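Local atomic coordinates of CELL division protein FTSZ (Haloferax volcanii, PDB entry 4B46), a protein that binds GTP as a tubulin-like GTPase of the archaeal cytoskeleton and controls cell shape, being essential for the rod-shaped cells needed for efficient swimming. Residues A[72-75]-A[76-79]; A[80-83]-A[84-87]; A[16-19]-A[20-23]; A[117-120]-A[121-124]; A[352-355]-A[356-360]. All coordinates share one frame; numbering follows the deposited sequence.

Interaction 1 of 5, residues A[72-75]-A[76-79]; sequences NELG and AEIA
Four main-chain bonds, A76 to N72, E77 to E73, I78 to L74 and A79 to G75, join two successive turns of helix 72-81, each an i to i+4 amide-to-carbonyl pair. The shortest runs from A76 N to N72 O at 2.8 Å. L74 N, too early in the helix for a partner in a preceding turn, donates to D71 OD1. The L74 side chain reaches forward: its chi1 of 175° turns CG away from N and beside the carbonyl carbon, and CD1 comes 4.2 Å from I78 CG2 and 4.0 Å from E77 OE1. That E77 oxygen is satisfied by a salt bridge to R62, while N72 ND2 donates to S113 OG. I78 places CG1 3.3 Å from G75 O, its chi1 of 58° setting that branch between N and the carbonyl carbon. E73 OE2 and E77 OE2 stand 4.5 Å apart. An alanine at E77 removes the carboxylate and would probably leave R62 without this charge partner and the L74 methyl less covered. The helix thus has an apolar ridge, L74 and I78, packed against V68 and helix 60-63, and an acidic flank whose mild repulsion R62 is likely to offset.

Interaction 2 of 5, residues A[80-83]-A[84-87]; sequences EEDI and DEVQ
D82 and E85 come closest in this junction between helix 72-81 and helix 83-90. Their side chains run alongside each other in the same direction, and E85 OE1 lies 3.3 Å from D82 CB; the two carboxylate planes are turned almost perpendicular, 83° apart. Between them the main chain changes direction, and backbone bonds hold the turn. E85 N donates to D82 O at 2.9 Å, but it sits well above the carbonyl plane and the bond is bent (135°), whereas Q87 N to I83 O is a straighter helical bond. D82 is where the first helix leaves helical geometry, and it stands immediately before the second without its side chain capping it. V86, apolar and buried, suits the side facing helix 111-126, where it meets L119.

Other parts of the contact are looser. I83 touches V86 only lightly, its CD1 4.4 Å from V86 CB, and packs also on H122 of helix 111-126. A water bridges the break, donating to E81 O at 2.6 Å and accepting from D84 N at 3.0 Å, so the amide of D84, in the first turn of helix 83-90, is satisfied by water. D84, an exposed acid, suits a helix start, where its charge probably interacts well with the helix dipole.

D82 OD2 and E85 OE1 are 3.5 Å apart, a crowding of like charges. D82 OD2 also accepts from G59 N and E85 OE2 from Q60 NE2, so these outside donors probably ease the repulsion and let two acids stand together.

Interaction 3 of 5, residues A[16-19]-A[20-23]; sequences VDKF and VEYD
Four regular i to i+4 bonds carry helix 9-26 from V16 to D23, from V20 N to V16 O at 2.9 Å through to D23 N to F19 O, also 2.9 Å. On the side chains, V20 bears down on the turn before it: its CG2 comes 3.3 Å from V16 O, while the valine methyls only just meet, CG2 of V20 4.5 Å from CG1 of V16. The buried F19 ring fills the side toward M5 and F194, a place that suits a large apolar group. In Y22 a chi1 of 171° swings the ring away from the preceding turn, and F19 O lies at the ring's edge, near its plane.

This helix follows strand 3-8 in a beta-alpha-beta unit that leads on to strand 31-38, the Rossmann-like start of the GTPase domain, with the nucleotide-binding residues G12 and G13 near its start. V16 and V20 accordingly face strand 31-38, and Y22 packs on V191 and N192 of helix 179-198.

K18 and E21 cross obliquely on the more exposed side; K18 CE lies 4.0 Å from E21 OE1, while the charged ends, K18 NZ and E21 OE1, stand 4.9 Å apart. Main-chain amides answer the two aspartates, those of N49 and K48 the buried D17 and those of I30 and V31 D23, while K18 has a long, weak ion pair with E188.

Interaction 4 of 5, residues A[117-120]-A[121-124]; sequences PVLA and KHLK
L119 and L123, one helical turn apart, make the main apolar contact. L119 extends its branch forward, and its CD1 comes 3.8 Å from L123 CG; L119 CG lies 3.9 Å from L123 CD1. H122 adds a light contact, CD2 4.1 Å from L119 CD1, obliquely to the ring. Flexible, branched leucines suit this position, filling the space against I6 of strand 3-8 and V103 of strand 100-106. An alanine in place of L123 would probably open a gap beside L119 and leave F101 and V103 less well covered.

The backbone bonds are K121 to P117, H122 to V118, L123 to L119 and K124 to A120. The shortest, L123 N to L119 O, is 2.8 Å. P117 lacks an amide hydrogen and kinks the helix there, yet its carbonyl still accepts.

Polar ends leave the helix: H122 NE2 is probably hydrogen-bonded to Q87 OE1, and K124 NZ forms a salt bridge with D162. A120, small and buried, touches E160, consistent with the close approach of helix 144-160. The helix covers the sheet as part of the beta-alpha-beta unit linking strands 100-106 and 131-137, and it begins at the GTP-binding T111 and G112, just after G110, in the GGGTGSG signature of the tubulin/FtsZ family.

Interaction 5 of 5, residues A[352-355]-A[356-360]; sequences VPRI and KELQQ
The R354 guanidinium meets E357 edge-on: the carboxylate oxygen OE1 lies in the guanidinium plane, 3.0 Å from NH1, and the two planes are only 19° apart, nearly coplanar. The carboxylate is met on its syn side, and the bond, a salt bridge, runs at 155°. L358 CD2 approaches the guanidinium obliquely, 4.1 Å from NH1. Bends at chi2 and chi3 of the arginine lay its chain alongside E357, pointing the same way; R354 CD is 3.4 Å from E357 OE1. R354 NE makes a second salt bridge, to D168.

I355, buried, packs on F154, and its CG2 lies 3.8 Å from Q359 NE2. L358 packs against A151 and L137. The first turn of helix 353-366 is held by backbone bonds, K356 N to V352 O at 2.8 Å and E357 N to P353 O, while P353, with no amide hydrogen to give, suits the start of a helix.

A long side chain ending in a flat, multiply donating guanidinium thus serves two acids, E357 by NH1 and D168 by NE, so the arginine probably fixes the orientation of E357 and balances the local negative charge.

How the interactions relate
Interaction 3 comes first along the chain, then interactions 1, 2, 4 and 5. Interactions 1 and 2 adjoin in sequence with centres 11 Å apart, and both use helix 72-81, the second spanning its junction with helix 83-90. Interaction 4, on helix 111-126, touches both: V118 packs on A79 and E80, and further contacts join it to helix 83-90. These three make one cluster of touching helices on the GTPase domain. Interaction 5, on helix 353-366 of the C-terminal domain, has its centre about 24 Å from those of interactions 1 and 4. Interactions 3 and 5 lie on opposite sides of the chain's centre, about 30 Å apart (centres), yet side chains of interactions 1, 3 and 5 come within about 7 to 9 Å of GDP.

Interaction 1 of 5, residues A[72-75]-A[76-79]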
loop_
_atom_site.group_PDB
_atom_site.type_symbol
_atom_site.label_atom_id
_atom_site.label_comp_id
_atom_site.label_asym_id
_atom_site.label_seq_id
_atom_site.Cartn_x
_atom_site.Cartn_y
_atom_site.Cartn_z
ATOM N N ASN A 72 -12.558 -16.867 0.299
ATOM C CA ASN A 72 -11.397 -16.472 -0.481
ATOM C C ASN A 72 -10.892 -17.588 -1.398
ATOM O O ASN A 72 -10.267 -17.319 -2.422
ATOM C CB ASN A 72 -10.306 -15.825 0.385
ATOM C CG ASN A 72 -9.632 -16.793 1.335
ATOM O OD1 ASN A 72 -10.081 -17.912 1.528
ATOM N ND2 ASN A 72 -8.546 -16.338 1.961
ATOM N N GLU A 73 -11.216 -18.833 -1.065
ATOM C CA GLU A 73 -10.878 -19.946 -1.943
ATOM C C GLU A 73 -11.612 -19.800 -3.276
ATOM O O GLU A 73 -11.028 -19.991 -4.350
ATOM C CB GLU A 73 -11.239 -21.270 -1.275
ATOM C CG GLU A 73 -10.772 -22.506 -2.024
ATOM C CD GLU A 73 -10.988 -23.780 -1.217
ATOM O OE1 GLU A 73 -10.342 -23.935 -0.157
ATOM O OE2 GLU A 73 -11.802 -24.627 -1.641
ATOM N N LEU A 74 -12.892 -19.446 -3.199
ATOM C CA LEU A 74 -13.694 -19.181 -4.388
ATOM C C LEU A 74 -13.197 -17.916 -5.083
ATOM O O LEU A 74 -13.193 -17.845 -6.312
ATOM C CB LEU A 74 -15.184 -19.067 -4.033
ATOM C CG LEU A 74 -16.161 -18.682 -5.153
ATOM C CD1 LEU A 74 -16.143 -19.698 -6.303
ATOM C CD2 LEU A 74 -17.575 -18.528 -4.598
ATOM N N GLY A 75 -12.764 -16.932 -4.292
ATOM C CA GLY A 75 -12.180 -15.709 -4.829
ATOM C C GLY A 75 -10.954 -15.990 -5.679
ATOM O O GLY A 75 -10.759 -15.388 -6.739
ATOM N N ALA A 76 -10.122 -16.917 -5.218
ATOM C CA ALA A 76 -8.950 -17.312 -5.980
ATOM C C ALA A 76 -9.347 -18.057 -7.266
ATOM O O ALA A 76 -8.746 -17.859 -8.316
ATOM C CB ALA A 76 -8.024 -18.175 -5.127
ATOM N N GLU A 77 -10.351 -18.917 -7.176
ATOM C CA GLU A 77 -10.802 -19.669 -8.346
ATOM C C GLU A 77 -11.369 -18.766 -9.441
ATOM O O GLU A 77 -11.073 -18.958 -10.628
ATOM C CB GLU A 77 -11.827 -20.742 -7.939
ATOM C CG GLU A 77 -11.197 -21.953 -7.266
ATOM C CD GLU A 77 -12.232 -22.876 -6.630
ATOM O OE1 GLU A 77 -13.439 -22.578 -6.726
ATOM O OE2 GLU A 77 -11.834 -23.896 -6.031
ATOM N N ILE A 78 -12.170 -17.772 -9.061
ATOM C CA ILE A 78 -12.746 -16.893 -10.085
ATOM C C ILE A 78 -11.691 -15.994 -10.706
ATOM O O ILE A 78 -11.743 -15.711 -11.904
ATOM C CB ILE A 78 -13.947 -16.047 -9.590
ATOM C CG1 ILE A 78 -13.555 -15.172 -8.403
ATOM C CG2 ILE A 78 -15.157 -16.952 -9.260
ATOM C CD1 ILE A 78 -14.584 -14.096 -8.072
ATOM N N ALA A 79 -10.726 -15.551 -9.902
ATOM C CA ALA A 79 -9.623 -14.765 -10.436
ATOM C C ALA A 79 -8.827 -15.571 -11.459
ATOM O O ALA A 79 -8.392 -15.040 -12.488
ATOM C CB ALA A 79 -8.702 -14.260 -9.297
#

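Interaction 2 of 5, residues A[80-83]-A[84-87]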
loop_
_atom_site.group_PDB
_atom_site.type_symbol
_atom_site.label_atom_id
_atom_site.label_comp_id
_atom_site.label_asym_id
_atom_site.label_seq_id
_atom_site.Cartn_x
_atom_site.Cartn_y
_atom_site.Cartn_z
ATOM N N GLU A 80 -8.623 -16.852 -11.180
ATOM C CA GLU A 80 -7.896 -17.697 -12.119
ATOM C C GLU A 80 -8.691 -17.970 -13.395
ATOM O O GLU A 80 -8.134 -17.943 -14.482
ATOM C CB GLU A 80 -7.462 -19.007 -11.455
ATOM C CG GLU A 80 -6.462 -18.769 -10.331
ATOM C CD GLU A 80 -5.746 -20.021 -9.884
ATOM O OE1 GLU A 80 -6.373 -21.100 -9.873
ATOM O OE2 GLU A 80 -4.547 -19.923 -9.544
ATOM N N GLU A 81 -9.992 -18.216 -13.256
ATOM C CA GLU A 81 -10.846 -18.535 -14.399
ATOM C C GLU A 81 -11.012 -17.315 -15.284
ATOM O O GLU A 81 -11.013 -17.417 -16.514
ATOM C CB GLU A 81 -12.229 -19.005 -13.916
ATOM C CG GLU A 81 -12.216 -20.343 -13.200
ATOM C CD GLU A 81 -13.460 -20.593 -12.342
ATOM O OE1 GLU A 81 -14.326 -19.690 -12.213
ATOM O OE2 GLU A 81 -13.561 -21.708 -11.787
ATOM N N ASP A 82 -11.138 -16.151 -14.657
ATOM C CA ASP A 82 -11.479 -14.940 -15.396
ATOM C C ASP A 82 -10.326 -13.944 -15.551
ATOM O O ASP A 82 -10.561 -12.761 -15.793
ATOM C CB ASP A 82 -12.694 -14.257 -14.749
ATOM C CG ASP A 82 -13.975 -15.094 -14.865
ATOM O OD1 ASP A 82 -14.089 -15.917 -15.801
ATOM O OD2 ASP A 82 -14.876 -14.914 -14.024
ATOM N N ILE A 83 -9.087 -14.424 -15.437
ATOM C CA ILE A 83 -7.925 -13.540 -15.486
ATOM C C ILE A 83 -7.837 -12.789 -16.821
ATOM O O ILE A 83 -7.311 -11.683 -16.881
ATOM C CB ILE A 83 -6.592 -14.288 -15.196
ATOM C CG1 ILE A 83 -5.513 -13.293 -14.782
ATOM C CG2 ILE A 83 -6.139 -15.134 -16.391
ATOM C CD1 ILE A 83 -5.837 -12.572 -13.477
ATOM N N ASP A 84 -8.389 -13.373 -17.881
ATOM C CA ASP A 84 -8.360 -12.717 -19.181
ATOM C C ASP A 84 -9.285 -11.505 -19.230
ATOM O O ASP A 84 -9.041 -10.576 -19.992
ATOM C CB ASP A 84 -8.673 -13.708 -20.309
ATOM C CG ASP A 84 -7.521 -14.675 -20.570
ATOM O OD1 ASP A 84 -6.353 -14.277 -20.371
ATOM O OD2 ASP A 84 -7.774 -15.834 -20.962
ATOM N N GLU A 85 -10.338 -11.502 -18.414
ATOM C CA GLU A 85 -11.195 -10.320 -18.304
ATOM C C GLU A 85 -10.404 -9.161 -17.717
ATOM O O GLU A 85 -10.509 -8.017 -18.162
ATOM C CB GLU A 85 -12.410 -10.592 -17.417
ATOM C CG GLU A 85 -13.468 -11.458 -18.047
ATOM C CD GLU A 85 -14.755 -11.449 -17.245
ATOM O OE1 GLU A 85 -14.817 -12.123 -16.194
ATOM O OE2 GLU A 85 -15.709 -10.761 -17.661
ATOM N N VAL A 86 -9.621 -9.469 -16.692
ATOM C CA VAL A 86 -8.795 -8.465 -16.055
ATOM C C VAL A 86 -7.738 -7.978 -17.043
ATOM O O VAL A 86 -7.540 -6.772 -17.211
ATOM C CB VAL A 86 -8.125 -9.014 -14.793
ATOM C CG1 VAL A 86 -7.334 -7.901 -14.094
ATOM C CG2 VAL A 86 -9.176 -9.604 -13.862
ATOM N N GLN A 87 -7.088 -8.922 -17.720
ATOM C CA GLN A 87 -6.039 -8.595 -18.685
ATOM C C GLN A 87 -6.583 -7.746 -19.829
ATOM O O GLN A 87 -5.874 -6.895 -20.376
ATOM C CB GLN A 87 -5.371 -9.860 -19.232
ATOM C CG GLN A 87 -4.109 -9.579 -20.056
ATOM C CD GLN A 87 -3.094 -8.728 -19.297
ATOM O OE1 GLN A 87 -2.837 -8.946 -18.107
ATOM N NE2 GLN A 87 -2.530 -7.736 -19.978
HETATM O O HOH W 1 -9.515 -16.136 -18.278
#

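Interaction 3 of 5, residues A[16-19]-A[20-23]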
loop_
_atom_site.group_PDB
_atom_site.type_symbol
_atom_site.label_atom_id
_atom_site.label_comp_id
_atom_site.label_asym_id
_atom_site.label_seq_id
_atom_site.Cartn_x
_atom_site.Cartn_y
_atom_site.Cartn_z
ATOM N N VAL A 16 -8.011 2.560 -4.136
ATOM C CA VAL A 16 -7.521 3.024 -5.433
ATOM C C VAL A 16 -8.320 4.226 -5.927
ATOM O O VAL A 16 -7.745 5.192 -6.442
ATOM C CB VAL A 16 -7.495 1.902 -6.486
ATOM C CG1 VAL A 16 -7.150 2.473 -7.888
ATOM C CG2 VAL A 16 -6.473 0.853 -6.088
ATOM N N ASP A 17 -9.638 4.178 -5.739
ATOM C CA ASP A 17 -10.517 5.293 -6.085
ATOM C C ASP A 17 -10.058 6.574 -5.369
ATOM O O ASP A 17 -9.976 7.647 -5.973
ATOM C CB ASP A 17 -11.962 4.961 -5.690
ATOM C CG ASP A 17 -13.002 5.586 -6.620
ATOM O OD1 ASP A 17 -12.745 5.701 -7.837
ATOM O OD2 ASP A 17 -14.100 5.937 -6.130
ATOM N N LYS A 18 -9.755 6.456 -4.082
ATOM C CA LYS A 18 -9.327 7.614 -3.296
ATOM C C LYS A 18 -7.930 8.077 -3.692
ATOM O O LYS A 18 -7.636 9.266 -3.669
ATOM C CB LYS A 18 -9.367 7.300 -1.804
ATOM C CG LYS A 18 -9.147 8.517 -0.931
ATOM C CD LYS A 18 -10.049 8.469 0.283
ATOM C CE LYS A 18 -10.486 9.861 0.690
ATOM N NZ LYS A 18 -11.571 9.797 1.708
ATOM N N PHE A 19 -7.070 7.125 -4.035
ATOM C CA PHE A 19 -5.742 7.431 -4.548
ATOM C C PHE A 19 -5.823 8.270 -5.821
ATOM O O PHE A 19 -5.052 9.219 -6.002
ATOM C CB PHE A 19 -4.968 6.142 -4.820
ATOM C CG PHE A 19 -3.640 6.095 -4.141
ATOM C CD1 PHE A 19 -2.681 7.054 -4.415
ATOM C CD2 PHE A 19 -3.361 5.118 -3.205
ATOM C CE1 PHE A 19 -1.455 7.028 -3.783
ATOM C CE2 PHE A 19 -2.138 5.086 -2.565
ATOM C CZ PHE A 19 -1.184 6.040 -2.856
ATOM N N VAL A 20 -6.758 7.920 -6.698
ATOM C CA VAL A 20 -6.973 8.686 -7.924
ATOM C C VAL A 20 -7.376 10.124 -7.608
ATOM O O VAL A 20 -6.889 11.066 -8.229
ATOM C CB VAL A 20 -8.045 8.035 -8.833
ATOM C CG1 VAL A 20 -8.403 8.960 -9.990
ATOM C CG2 VAL A 20 -7.551 6.693 -9.353
ATOM N N GLU A 21 -8.262 10.294 -6.632
ATOM C CA GLU A 21 -8.716 11.630 -6.239
ATOM C C GLU A 21 -7.586 12.455 -5.611
ATOM O O GLU A 21 -7.437 13.646 -5.886
ATOM C CB GLU A 21 -9.905 11.522 -5.279
ATOM C CG GLU A 21 -10.420 12.851 -4.755
ATOM C CD GLU A 21 -11.416 12.663 -3.622
ATOM O OE1 GLU A 21 -10.993 12.278 -2.509
ATOM O OE2 GLU A 21 -12.624 12.891 -3.847
ATOM N N TYR A 22 -6.798 11.808 -4.762
ATOM C CA TYR A 22 -5.657 12.439 -4.114
ATOM C C TYR A 22 -4.639 12.916 -5.146
ATOM O O TYR A 22 -4.135 14.044 -5.081
ATOM C CB TYR A 22 -4.997 11.408 -3.214
ATOM C CG TYR A 22 -3.665 11.814 -2.621
ATOM C CD1 TYR A 22 -2.480 11.617 -3.319
ATOM C CD2 TYR A 22 -3.592 12.362 -1.344
ATOM C CE1 TYR A 22 -1.265 11.985 -2.778
ATOM C CE2 TYR A 22 -2.377 12.727 -0.789
ATOM C CZ TYR A 22 -1.221 12.535 -1.509
ATOM O OH TYR A 22 -0.013 12.896 -0.969
ATOM N N ASP A 23 -4.330 12.020 -6.077
ATOM C CA ASP A 23 -3.358 12.260 -7.132
ATOM C C ASP A 23 -3.806 13.410 -8.022
ATOM O O ASP A 23 -2.999 14.243 -8.434
ATOM C CB ASP A 23 -3.207 10.989 -7.970
ATOM C CG ASP A 23 -2.074 11.072 -8.962
ATOM O OD1 ASP A 23 -0.968 11.488 -8.568
ATOM O OD2 ASP A 23 -2.283 10.708 -10.133
#

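Interaction 4 of 5, residues A[117-120]-A[121-124]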
loop_
_atom_site.group_PDB
_atom_site.type_symbol
_atom_site.label_atom_id
_atom_site.label_comp_id
_atom_site.label_asym_id
_atom_site.label_seq_id
_atom_site.Cartn_x
_atom_site.Cartn_y
_atom_site.Cartn_z
ATOM N N PRO A 117 -3.428 -12.182 -4.973
ATOM C CA PRO A 117 -2.199 -12.939 -5.251
ATOM C C PRO A 117 -2.193 -13.586 -6.633
ATOM O O PRO A 117 -1.122 -13.751 -7.228
ATOM C CB PRO A 117 -2.210 -14.037 -4.183
ATOM C CG PRO A 117 -3.093 -13.517 -3.115
ATOM C CD PRO A 117 -4.158 -12.755 -3.827
ATOM N N VAL A 118 -3.369 -13.971 -7.119
ATOM C CA VAL A 118 -3.494 -14.557 -8.445
ATOM C C VAL A 118 -3.114 -13.515 -9.485
ATOM O O VAL A 118 -2.364 -13.798 -10.420
ATOM C CB VAL A 118 -4.929 -15.096 -8.698
ATOM C CG1 VAL A 118 -5.149 -15.424 -10.190
ATOM C CG2 VAL A 118 -5.185 -16.312 -7.836
ATOM N N LEU A 119 -3.605 -12.296 -9.307
ATOM C CA LEU A 119 -3.260 -11.228 -10.237
ATOM C C LEU A 119 -1.768 -10.905 -10.187
ATOM O O LEU A 119 -1.138 -10.729 -11.242
ATOM C CB LEU A 119 -4.072 -9.958 -9.969
ATOM C CG LEU A 119 -3.692 -8.764 -10.863
ATOM C CD1 LEU A 119 -3.841 -9.075 -12.359
ATOM C CD2 LEU A 119 -4.489 -7.519 -10.481
ATOM N N ALA A 120 -1.207 -10.821 -8.976
ATOM C CA ALA A 120 0.211 -10.463 -8.837
ATOM C C ALA A 120 1.094 -11.445 -9.595
ATOM O O ALA A 120 2.015 -11.045 -10.302
ATOM C CB ALA A 120 0.627 -10.380 -7.361
ATOM N N LYS A 121 0.794 -12.733 -9.449
ATOM C CA LYS A 121 1.517 -13.785 -10.147
ATOM C C LYS A 121 1.379 -13.640 -11.669
ATOM O O LYS A 121 2.358 -13.761 -12.408
ATOM C CB LYS A 121 1.010 -15.159 -9.692
ATOM C CG LYS A 121 1.869 -16.309 -10.181
ATOM C CD LYS A 121 1.319 -17.656 -9.739
ATOM C CE LYS A 121 2.176 -18.789 -10.288
ATOM N NZ LYS A 121 1.564 -20.127 -10.063
ATOM N N HIS A 122 0.158 -13.373 -12.124
ATOM C CA HIS A 122 -0.122 -13.178 -13.548
ATOM C C HIS A 122 0.688 -12.003 -14.101
ATOM O O HIS A 122 1.280 -12.091 -15.184
ATOM C CB HIS A 122 -1.624 -12.945 -13.741
ATOM C CG HIS A 122 -1.994 -12.392 -15.084
ATOM N ND1 HIS A 122 -2.233 -13.191 -16.181
ATOM C CD2 HIS A 122 -2.193 -11.118 -15.495
ATOM C CE1 HIS A 122 -2.545 -12.432 -17.218
ATOM N NE2 HIS A 122 -2.523 -11.170 -16.830
ATOM N N LEU A 123 0.713 -10.903 -13.353
ATOM C CA LEU A 123 1.448 -9.714 -13.780
ATOM C C LEU A 123 2.960 -9.942 -13.888
ATOM O O LEU A 123 3.594 -9.507 -14.859
ATOM C CB LEU A 123 1.164 -8.544 -12.851
ATOM C CG LEU A 123 -0.255 -7.986 -12.906
ATOM C CD1 LEU A 123 -0.455 -6.906 -11.839
ATOM C CD2 LEU A 123 -0.529 -7.438 -14.287
ATOM N N LYS A 124 3.539 -10.626 -12.904
ATOM C CA LYS A 124 4.979 -10.910 -12.925
ATOM C C LYS A 124 5.342 -11.844 -14.070
ATOM O O LYS A 124 6.481 -11.863 -14.551
ATOM C CB LYS A 124 5.434 -11.502 -11.582
ATOM C CG LYS A 124 5.615 -10.441 -10.496
ATOM C CD LYS A 124 6.325 -10.978 -9.252
ATOM C CE LYS A 124 7.728 -11.457 -9.555
ATOM N NZ LYS A 124 8.565 -10.364 -10.117
#

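Interaction 5 of 5, residues A[352-355]-A[356-360]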
loop_
_atom_site.group_PDB
_atom_site.type_symbol
_atom_site.label_atom_id
_atom_site.label_comp_id
_atom_site.label_asym_id
_atom_site.label_seq_id
_atom_site.Cartn_x
_atom_site.Cartn_y
_atom_site.Cartn_z
ATOM N N VAL A 352 7.932 -9.547 13.230
ATOM C CA VAL A 352 6.756 -8.712 13.396
ATOM C C VAL A 352 5.663 -9.537 14.083
ATOM O O VAL A 352 5.203 -10.539 13.537
ATOM C CB VAL A 352 6.278 -8.181 12.032
ATOM C CG1 VAL A 352 5.117 -7.234 12.210
ATOM C CG2 VAL A 352 7.449 -7.479 11.300
ATOM N N PRO A 353 5.275 -9.140 15.305
ATOM C CA PRO A 353 4.270 -9.896 16.067
ATOM C C PRO A 353 3.013 -10.193 15.249
ATOM O O PRO A 353 2.548 -11.331 15.230
ATOM C CB PRO A 353 3.952 -8.966 17.248
ATOM C CG PRO A 353 5.237 -8.225 17.465
ATOM C CD PRO A 353 5.821 -8.009 16.080
ATOM N N ARG A 354 2.494 -9.186 14.562
ATOM C CA ARG A 354 1.285 -9.355 13.779
ATOM C C ARG A 354 1.463 -10.418 12.685
ATOM O O ARG A 354 0.567 -11.221 12.441
ATOM C CB ARG A 354 0.877 -8.019 13.171
ATOM C CG ARG A 354 -0.259 -8.099 12.184
ATOM C CD ARG A 354 -1.556 -8.585 12.843
ATOM N NE ARG A 354 -2.700 -7.847 12.316
ATOM C CZ ARG A 354 -3.947 -8.306 12.280
ATOM N NH1 ARG A 354 -4.225 -9.526 12.725
ATOM N NH2 ARG A 354 -4.918 -7.549 11.780
ATOM N N ILE A 355 2.627 -10.422 12.037
ATOM C CA ILE A 355 2.920 -11.420 11.016
ATOM C C ILE A 355 3.094 -12.804 11.626
ATOM O O ILE A 355 2.586 -13.796 11.096
ATOM C CB ILE A 355 4.154 -11.021 10.175
ATOM C CG1 ILE A 355 3.897 -9.684 9.479
ATOM C CG2 ILE A 355 4.498 -12.113 9.155
ATOM C CD1 ILE A 355 2.538 -9.628 8.780
ATOM N N LYS A 356 3.784 -12.874 12.763
ATOM C CA LYS A 356 3.931 -14.140 13.475
ATOM C C LYS A 356 2.578 -14.711 13.926
ATOM O O LYS A 356 2.396 -15.929 13.942
ATOM C CB LYS A 356 4.873 -13.994 14.681
ATOM C CG LYS A 356 6.346 -13.834 14.299
ATOM C CD LYS A 356 7.267 -14.060 15.492
ATOM C CE LYS A 356 7.169 -12.922 16.504
ATOM N NZ LYS A 356 8.060 -13.129 17.690
ATOM N N GLU A 357 1.642 -13.839 14.291
ATOM C CA GLU A 357 0.291 -14.278 14.637
ATOM C C GLU A 357 -0.400 -14.952 13.447
ATOM O O GLU A 357 -0.956 -16.041 13.577
ATOM C CB GLU A 357 -0.584 -13.108 15.081
ATOM C CG GLU A 357 -2.046 -13.544 15.315
ATOM C CD GLU A 357 -3.056 -12.467 14.984
ATOM O OE1 GLU A 357 -2.650 -11.420 14.445
ATOM O OE2 GLU A 357 -4.261 -12.658 15.290
ATOM N N LEU A 358 -0.379 -14.272 12.306
ATOM C CA LEU A 358 -1.023 -14.763 11.100
ATOM C C LEU A 358 -0.430 -16.099 10.661
ATOM O O LEU A 358 -1.166 -17.029 10.325
ATOM C CB LEU A 358 -0.919 -13.735 9.975
ATOM C CG LEU A 358 -1.705 -12.444 10.190
ATOM C CD1 LEU A 358 -1.529 -11.532 8.978
ATOM C CD2 LEU A 358 -3.174 -12.735 10.434
ATOM N N GLN A 359 0.897 -16.200 10.677
ATOM C CA GLN A 359 1.551 -17.468 10.371
ATOM C C GLN A 359 1.051 -18.593 11.285
ATOM O O GLN A 359 0.758 -19.696 10.818
ATOM C CB GLN A 359 3.079 -17.327 10.432
ATOM C CG GLN A 359 3.625 -16.370 9.374
ATOM C CD GLN A 359 5.115 -16.076 9.513
ATOM O OE1 GLN A 359 5.707 -16.231 10.586
ATOM N NE2 GLN A 359 5.726 -15.638 8.419
ATOM N N GLN A 360 0.938 -18.305 12.580
ATOM C CA GLN A 360 0.439 -19.285 13.535
ATOM C C GLN A 360 -1.023 -19.653 13.243
ATOM O O GLN A 360 -1.400 -20.826 13.290
ATOM C CB GLN A 360 0.573 -18.759 14.965
ATOM C CG GLN A 360 0.282 -19.790 16.035
ATOM C CD GLN A 360 1.369 -20.835 16.136
ATOM O OE1 GLN A 360 2.552 -20.506 16.191
ATOM N NE2 GLN A 360 0.976 -22.103 16.141
#